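Local coordinates for protein CHIR AB1 (Gallus gallus, PDB 2VSD) that binds the Fc region of avian antibody as a chicken Fc receptor, this piece being its extracellular immunoglobulin domain, at the interface of chains A and B. Numbering follows the deposited sequence. Chains: chain A/B, CHIR AB1.

Contact 1: the interface of chains A and B. Residues chain A 36, 74, 76-77, 81-83; chain B 34, 36, 46.
Carboxylate oxygen OD2 of B:Asp46 is gripped from chain A by A:Arg74 and A:Gln76. The guanidinium nitrogen NH1 of A:Arg74 meets it at 2.9 Å in a salt bridge, arriving on the syn side of the carboxylate, with 160° at the hydrogen. Guanidinium and carboxylate face each other tip to tip and lie nearly coplanar, while NH2 adds weak bonds to the same group; the short aspartate suits this place by offering two oxygens to the guanidinium. From above the carboxylate plane, the amide nitrogen NE2 of A:Gln76 donates to OD2 at 3.2 Å. An arginine fits because its long arm, with CG anti to the backbone N (chi1 -177°), carries a planar, multiply donating head across the boundary; on its own side, NH1 also gives a hydrogen bond to the amide oxygen OE1 of A:Gln36 at 2.8 Å, in the guanidinium plane, which helps fix the rotation of the head. Water 1 extends the polar cluster, joining OD2 to the amide oxygen OE1 of A:Gln76 and to NE2 of B:Gln36, with a weak bond to NE2 of A:Gln36.

B:Trp34 brings both broad apolar faces and an N-H edge. The amide of A:Gln76 lies stacked over one face of the indole, its plane turned 24° from the ring, and covers the ring while its NE2 reaches the carboxylate. Methyl CD2 of A:Leu81 sits over the opposite face, 4.0 Å from the centroid of the five-membered ring, and the CB and CG2 atoms of A:Thr83 touch the benzene part. An alanine in place of B:Trp34 would probably open a gap between A:Gln76 and A:Leu81 and leave the glutamine amide free to turn away from the aspartate. At the polar edge, nitrogen NE1 makes a weak hydrogen bond to the backbone oxygen O of A:Val77 at 3.0 Å and another to O of A:Trp82.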
# COMPACT_ATOMS: atom_id res chain seq x y z
N GLN A 36 -3.95 4.60 -4.39
CA GLN A 36 -4.10 4.14 -3.00
C GLN A 36 -4.94 5.11 -2.17
O GLN A 36 -4.74 6.34 -2.27
CB GLN A 36 -2.75 4.06 -2.36
CG GLN A 36 -1.82 3.07 -3.07
CD GLN A 36 -0.45 2.97 -2.46
OE1 GLN A 36 0.02 3.87 -1.74
NE2 GLN A 36 0.25 1.86 -2.78
N ARG A 74 -2.66 8.61 -3.00
CA ARG A 74 -1.30 8.52 -3.53
C ARG A 74 -1.45 7.69 -4.80
O ARG A 74 -2.29 6.78 -4.85
CB ARG A 74 -0.48 7.74 -2.50
CG ARG A 74 0.95 7.56 -2.73
CD ARG A 74 1.50 7.01 -1.46
NE ARG A 74 2.92 6.72 -1.52
CZ ARG A 74 3.47 5.52 -1.43
NH1 ARG A 74 2.73 4.41 -1.33
NH2 ARG A 74 4.79 5.42 -1.50
N GLN A 76 0.83 5.60 -8.20
CA GLN A 76 2.11 5.00 -8.58
C GLN A 76 2.06 4.39 -9.96
O GLN A 76 1.04 3.81 -10.38
CB GLN A 76 2.54 3.89 -7.58
CG GLN A 76 2.64 4.30 -6.13
CD GLN A 76 3.24 3.20 -5.27
OE1 GLN A 76 2.88 2.02 -5.39
NE2 GLN A 76 4.17 3.57 -4.39
N VAL A 77 3.18 4.51 -10.66
CA VAL A 77 3.36 3.87 -11.96
C VAL A 77 4.70 3.14 -11.96
O VAL A 77 5.59 3.47 -11.19
CB VAL A 77 3.33 4.91 -13.12
CG1 VAL A 77 1.95 5.55 -13.21
CG2 VAL A 77 4.41 5.96 -12.94
N LEU A 81 9.51 4.40 -12.70
CA LEU A 81 9.19 3.92 -11.34
C LEU A 81 9.01 5.07 -10.39
O LEU A 81 9.94 5.48 -9.68
CB LEU A 81 10.23 2.93 -10.81
CG LEU A 81 9.95 1.44 -11.07
CD1 LEU A 81 11.23 0.63 -10.94
CD2 LEU A 81 8.88 0.88 -10.17
N TRP A 82 7.78 5.57 -10.38
CA TRP A 82 7.47 6.84 -9.75
C TRP A 82 6.26 6.69 -8.83
O TRP A 82 5.32 5.96 -9.15
CB TRP A 82 7.17 7.91 -10.81
CG TRP A 82 8.41 8.58 -11.41
CD1 TRP A 82 9.73 8.41 -11.02
CD2 TRP A 82 8.44 9.58 -12.46
NE1 TRP A 82 10.56 9.21 -11.79
CE2 TRP A 82 9.80 9.93 -12.68
CE3 TRP A 82 7.44 10.18 -13.25
CZ2 TRP A 82 10.18 10.88 -13.64
CZ3 TRP A 82 7.83 11.12 -14.22
CH2 TRP A 82 9.19 11.46 -14.40
N THR A 83 6.30 7.41 -7.72
CA THR A 83 5.13 7.56 -6.85
C THR A 83 4.84 9.04 -6.60
O THR A 83 5.77 9.86 -6.54
CB THR A 83 5.29 6.81 -5.50
OG1 THR A 83 4.09 6.96 -4.72
CG2 THR A 83 6.46 7.33 -4.70
N TRP B 34 6.75 -1.94 -8.30
CA TRP B 34 6.62 -1.44 -6.93
C TRP B 34 6.42 -2.66 -6.05
O TRP B 34 5.57 -3.47 -6.33
CB TRP B 34 5.43 -0.46 -6.81
CG TRP B 34 5.85 0.92 -7.15
CD1 TRP B 34 5.65 1.58 -8.35
CD2 TRP B 34 6.61 1.81 -6.33
NE1 TRP B 34 6.20 2.83 -8.29
CE2 TRP B 34 6.83 2.99 -7.08
CE3 TRP B 34 7.11 1.74 -5.03
CZ2 TRP B 34 7.49 4.08 -6.57
CZ3 TRP B 34 7.79 2.83 -4.52
CH2 TRP B 34 7.98 3.99 -5.28
N GLN B 36 5.70 -4.31 -2.22
CA GLN B 36 5.14 -3.97 -0.91
C GLN B 36 5.47 -5.03 0.15
O GLN B 36 5.37 -6.23 -0.14
CB GLN B 36 3.64 -3.91 -1.01
CG GLN B 36 3.17 -2.85 -2.01
CD GLN B 36 1.67 -2.77 -2.15
OE1 GLN B 36 0.93 -3.71 -1.83
NE2 GLN B 36 1.19 -1.63 -2.68
N ASP B 46 6.84 0.10 1.27
CA ASP B 46 6.93 -0.23 -0.15
C ASP B 46 8.21 0.38 -0.68
O ASP B 46 8.79 1.27 -0.03
CB ASP B 46 5.68 0.18 -0.95
CG ASP B 46 5.50 1.69 -1.07
OD1 ASP B 46 6.36 2.47 -0.65
OD2 ASP B 46 4.44 2.09 -1.57
O HOH W 1 3.03 0.45 -3.29

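Contact 2: the interface of chains A and B. Residues chain A 32-34, 49-50, 76; chain B 78-79, 81.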
# COMPACT_ATOMS: atom_id res chain seq x y z
N ALA A 32 -2.30 5.43 -16.91
CA ALA A 32 -2.63 4.21 -16.16
C ALA A 32 -1.85 4.24 -14.83
O ALA A 32 -0.67 4.58 -14.80
CB ALA A 32 -2.30 2.95 -16.98
N ALA A 33 -2.51 3.92 -13.73
CA ALA A 33 -1.84 4.01 -12.43
C ALA A 33 -2.56 3.20 -11.36
O ALA A 33 -3.76 2.94 -11.45
CB ALA A 33 -1.68 5.46 -11.99
N TRP A 34 -1.80 2.76 -10.36
CA TRP A 34 -2.36 2.14 -9.15
C TRP A 34 -2.65 3.28 -8.19
O TRP A 34 -1.78 4.09 -7.95
CB TRP A 34 -1.36 1.13 -8.54
CG TRP A 34 -1.53 -0.21 -9.16
CD1 TRP A 34 -0.74 -0.78 -10.14
CD2 TRP A 34 -2.57 -1.15 -8.90
NE1 TRP A 34 -1.23 -2.02 -10.47
CE2 TRP A 34 -2.36 -2.26 -9.75
CE3 TRP A 34 -3.65 -1.17 -8.01
CZ2 TRP A 34 -3.17 -3.37 -9.72
CZ3 TRP A 34 -4.47 -2.28 -7.99
CH2 TRP A 34 -4.23 -3.37 -8.84
N LYS A 49 -6.51 2.40 -11.91
CA LYS A 49 -7.19 3.45 -12.66
C LYS A 49 -6.71 3.41 -14.10
O LYS A 49 -5.57 3.79 -14.39
CB LYS A 49 -6.92 4.83 -12.05
CG LYS A 49 -7.71 5.96 -12.75
CD LYS A 49 -7.08 7.33 -12.59
CE LYS A 49 -5.93 7.56 -13.55
NZ LYS A 49 -6.35 7.63 -14.99
N ASP A 50 -7.60 2.93 -14.97
CA ASP A 50 -7.39 2.93 -16.42
C ASP A 50 -6.91 4.31 -16.90
O ASP A 50 -7.28 5.35 -16.33
CB ASP A 50 -8.66 2.49 -17.14
CG ASP A 50 -9.07 1.06 -16.78
OD1 ASP A 50 -8.19 0.17 -16.75
OD2 ASP A 50 -10.28 0.82 -16.54
N GLN A 76 0.83 5.60 -8.20
CA GLN A 76 2.11 5.00 -8.58
C GLN A 76 2.06 4.39 -9.96
O GLN A 76 1.04 3.81 -10.38
CB GLN A 76 2.54 3.89 -7.58
CG GLN A 76 2.64 4.30 -6.13
CD GLN A 76 3.24 3.20 -5.27
OE1 GLN A 76 2.88 2.02 -5.39
NE2 GLN A 76 4.17 3.57 -4.39
N SER B 78 2.19 -0.99 -13.67
CA SER B 78 1.11 -0.18 -14.27
C SER B 78 0.97 -0.35 -15.79
O SER B 78 0.08 0.26 -16.40
CB SER B 78 1.26 1.30 -13.91
OG SER B 78 2.52 1.77 -14.29
N GLU B 79 1.84 -1.16 -16.38
CA GLU B 79 1.80 -1.43 -17.83
C GLU B 79 2.16 -2.90 -18.02
O GLU B 79 3.35 -3.23 -18.11
CB GLU B 79 2.84 -0.57 -18.58
CG GLU B 79 2.93 0.89 -18.16
CD GLU B 79 2.27 1.83 -19.14
OE1 GLU B 79 2.82 2.01 -20.25
OE2 GLU B 79 1.21 2.41 -18.80
N LEU B 81 -1.89 -3.14 -16.05
CA LEU B 81 -2.29 -2.79 -14.68
C LEU B 81 -2.58 -4.01 -13.86
O LEU B 81 -3.73 -4.45 -13.74
CB LEU B 81 -3.48 -1.82 -14.65
CG LEU B 81 -3.14 -0.32 -14.62
CD1 LEU B 81 -4.33 0.50 -15.07
CD2 LEU B 81 -2.67 0.14 -13.27
O HOH W 2 1.63 3.91 -16.34
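A:Ala32 lies in an extended backbone conformation (phi -65°, psi 135°) leading into strand 33-39, and faces the end of strand 69-78 of chain B, the turn after it and the first residue of strand 81-83. That residue, B:Leu81, is the main apolar plug. Its branched end divides the work: methyl CD1 touches the methyl CB of A:Ala32 at 3.7 Å and packs near the backbone oxygen of A:Lys49, whereas CD2 rests against the backbone of A:Ala33, 3.5 Å from its oxygen O. The same CD2 also covers a face of the A:Trp34 indole, the symmetry twin of a pair in contact 1. A branched aliphatic residue fits well, since it can spread over methyl, peptide and aromatic surfaces together; the small alanines let it approach the strand backbone.

Polar contact across this patch is made through water 2. It bonds to the backbone oxygen O of A:Ala32 at 2.8 Å, to hydroxyl OG of B:Ser78 at 3.1 Å and to carboxylate oxygen OE2 of B:Glu79 at 2.9 Å. In the glutamate, the bend at chi2 (-104°) turns OE2 towards the water. A compact serine and a longer, flexible glutamate thus reach one solvent molecule from different lengths of side chain. The patch gives the paired domains of this crystal an apolar seal with a water-bridged margin.

The centres of the C-alpha atoms of contact 1 and contact 2 lie about 10 Å apart, and A:Gln76 belongs to both. Strands 33-39, 42-49, 69-78 and 81-83 contribute to each, with chain roles largely exchanged: A:Trp34 with B:Leu81 in contact 2 is the symmetry twin of B:Trp34 with A:Leu81 in contact 1. The two patches probably form one continuous surface, in which contact 1 joins a charged cluster to a tryptophan, whereas contact 2 sets a leucine against alanines with a water at its margin. Such a surface could support a dimer of the immunoglobulin domain, although the crystal by itself does not establish that it forms on cells.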